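PDB 3ZS6: periplasmic oligopeptide-binding protein from Burkholderia pseudomallei, which probably binds oligopeptides in the periplasm and hands them to an ABC transport system for uptake into the cell. Local coordinates for residues 72-77 / 156-161. Residues are numbered along the deposited sequence; the frame is centred on the assembly and turned at random. Where two conformers were deposited one is given.
Sequences AKWSNG and PVNKDA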
loop_
_atom_site.group_PDB
_atom_site.type_symbol
_atom_site.label_atom_id
_atom_site.label_comp_id
_atom_site.label_asym_id
_atom_site.label_seq_id
_atom_site.Cartn_x
_atom_site.Cartn_y
_atom_site.Cartn_z
ATOM N N ALA A 72 -25.650 -10.151 6.816
ATOM C CA ALA A 72 -24.384 -10.414 6.140
ATOM C C ALA A 72 -24.126 -11.921 6.081
ATOM O O ALA A 72 -24.252 -12.627 7.085
ATOM C CB ALA A 72 -23.239 -9.700 6.846
ATOM N N LYS A 73 -23.766 -12.415 4.905
ATOM C CA LYS A 73 -23.563 -13.847 4.734
ATOM C C LYS A 73 -22.233 -14.197 4.067
ATOM O O LYS A 73 -21.700 -13.429 3.261
ATOM C CB LYS A 73 -24.713 -14.449 3.925
ATOM C CG LYS A 73 -26.054 -14.453 4.654
ATOM C CD LYS A 73 -27.166 -14.969 3.755
ATOM C CE LYS A 73 -28.473 -15.104 4.515
ATOM N NZ LYS A 73 -28.849 -13.837 5.204
ATOM N N TRP A 74 -21.710 -15.366 4.429
ATOM C CA TRP A 74 -20.596 -15.987 3.731
ATOM C C TRP A 74 -21.092 -16.564 2.408
ATOM O O TRP A 74 -22.304 -16.682 2.185
ATOM C CB TRP A 74 -20.000 -17.106 4.590
ATOM C CG TRP A 74 -19.293 -16.603 5.812
ATOM C CD1 TRP A 74 -19.735 -16.661 7.103
ATOM C CD2 TRP A 74 -18.012 -15.959 5.852
ATOM N NE1 TRP A 74 -18.805 -16.094 7.945
ATOM C CE2 TRP A 74 -17.737 -15.659 7.201
ATOM C CE3 TRP A 74 -17.067 -15.616 4.876
ATOM C CZ2 TRP A 74 -16.556 -15.025 7.602
ATOM C CZ3 TRP A 74 -15.900 -14.987 5.275
ATOM C CH2 TRP A 74 -15.655 -14.697 6.628
ATOM N N SER A 75 -20.159 -16.935 1.539
ATOM C CA SER A 75 -20.511 -17.458 0.222
ATOM C C SER A 75 -21.142 -18.849 0.284
ATOM O O SER A 75 -21.732 -19.310 -0.694
ATOM C CB SER A 75 -19.279 -17.487 -0.686
ATOM O OG SER A 75 -18.235 -18.236 -0.087
ATOM N N ASN A 76 -21.005 -19.521 1.423
ATOM C CA ASN A 76 -21.624 -20.831 1.606
ATOM C C ASN A 76 -22.975 -20.734 2.310
ATOM O O ASN A 76 -23.551 -21.746 2.710
ATOM C CB ASN A 76 -20.703 -21.776 2.382
ATOM C CG ASN A 76 -20.437 -21.295 3.798
ATOM O OD1 ASN A 76 -20.948 -20.254 4.217
ATOM N ND2 ASN A 76 -19.645 -22.058 4.546
ATOM N N GLY A 77 -23.469 -19.512 2.470
ATOM C CA GLY A 77 -24.785 -19.296 3.046
ATOM C C GLY A 77 -24.793 -19.108 4.552
ATOM O O GLY A 77 -25.816 -18.730 5.127
ATOM N N PRO A 156 -13.105 -10.184 7.647
ATOM C CA PRO A 156 -13.304 -11.400 8.441
ATOM C C PRO A 156 -12.866 -12.629 7.666
ATOM O O PRO A 156 -12.768 -12.588 6.438
ATOM C CB PRO A 156 -14.819 -11.424 8.681
ATOM C CG PRO A 156 -15.396 -10.697 7.499
ATOM C CD PRO A 156 -14.370 -9.652 7.101
ATOM N N VAL A 157 -12.578 -13.697 8.400
ATOM C CA VAL A 157 -12.209 -14.980 7.822
ATOM C C VAL A 157 -13.057 -16.094 8.428
ATOM O O VAL A 157 -13.379 -16.051 9.612
ATOM C CB VAL A 157 -10.728 -15.288 8.076
ATOM C CG1 VAL A 157 -10.382 -16.671 7.569
ATOM C CG2 VAL A 157 -9.858 -14.226 7.412
ATOM N N ASN A 158 -13.407 -17.084 7.616
ATOM C CA ASN A 158 -14.271 -18.178 8.041
ATOM C C ASN A 158 -13.481 -19.303 8.699
ATOM O O ASN A 158 -12.820 -20.094 8.024
ATOM C CB ASN A 158 -15.075 -18.698 6.839
ATOM C CG ASN A 158 -16.096 -19.763 7.224
ATOM O OD1 ASN A 158 -15.743 -20.911 7.489
ATOM N ND2 ASN A 158 -17.370 -19.388 7.227
ATOM N N LYS A 159 -13.553 -19.362 10.025
ATOM C CA LYS A 159 -12.771 -20.314 10.812
ATOM C C LYS A 159 -12.898 -21.756 10.305
ATOM O O LYS A 159 -11.904 -22.471 10.178
ATOM C CB LYS A 159 -13.187 -20.226 12.286
ATOM C CG LYS A 159 -12.655 -21.340 13.175
ATOM C CD LYS A 159 -13.422 -21.388 14.496
ATOM C CE LYS A 159 -13.074 -22.631 15.298
ATOM N NZ LYS A 159 -14.016 -22.847 16.439
ATOM N N ASP A 160 -14.124 -22.184 10.023
ATOM C CA ASP A 160 -14.352 -23.548 9.571
ATOM C C ASP A 160 -13.608 -23.834 8.271
ATOM O O ASP A 160 -13.001 -24.897 8.109
ATOM C CB ASP A 160 -15.847 -23.819 9.388
ATOM C CG ASP A 160 -16.589 -23.936 10.712
ATOM O OD1 ASP A 160 -15.927 -24.132 11.757
ATOM O OD2 ASP A 160 -17.835 -23.841 10.701
ATOM N N ALA A 161 -13.657 -22.882 7.343
ATOM C CA ALA A 161 -13.021 -23.064 6.045
ATOM C C ALA A 161 -11.508 -23.205 6.190
ATOM O O ALA A 161 -10.890 -24.066 5.559
ATOM C CB ALA A 161 -13.369 -21.916 5.116
#
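Asn158 lies over one face of the Trp74 indole, giving each ring of the bicycle a different part of the same side chain. Its CB stands 3.9 Å from the centroid of the six-membered ring and only 3° off the normal, a CH-pi contact. The amide continues over the five-membered ring, where ND2 is 3.6 Å from Trp74 CD1. Amide and indole planes are 85° apart, so the carboxamide stands upright on the ring with its nitrogen turned down to it and does not stack flat. CG lies anti to the backbone N (chi1 -175°), which carries the amide out over the indole; with ND2 turned to the ring, OD1 is left to accept a bond from Ala161 N at 2.9 Å. This N-cap bond, lying in the carbonyl plane, holds the amide's rotation and closes the first turn of helix 159-165. The far corner of the indole rests against the backbone leading into the cap: Trp74 CH2 is 3.4 Å from Asn158 N and 4.0 Å from Pro156 CB, with Pro156 O near the ring plane at the edge. Trp74 itself opens a type I turn closed by the Gly77 N to Trp74 O bond. The contact thus joins the loop between strand 63-68 and helix 82-93 to the start of helix 159-165; helix 82-93 packs on Pro156 through Phe85 and sends Asp84 to Trp74 NE1 in a weak hydrogen bond.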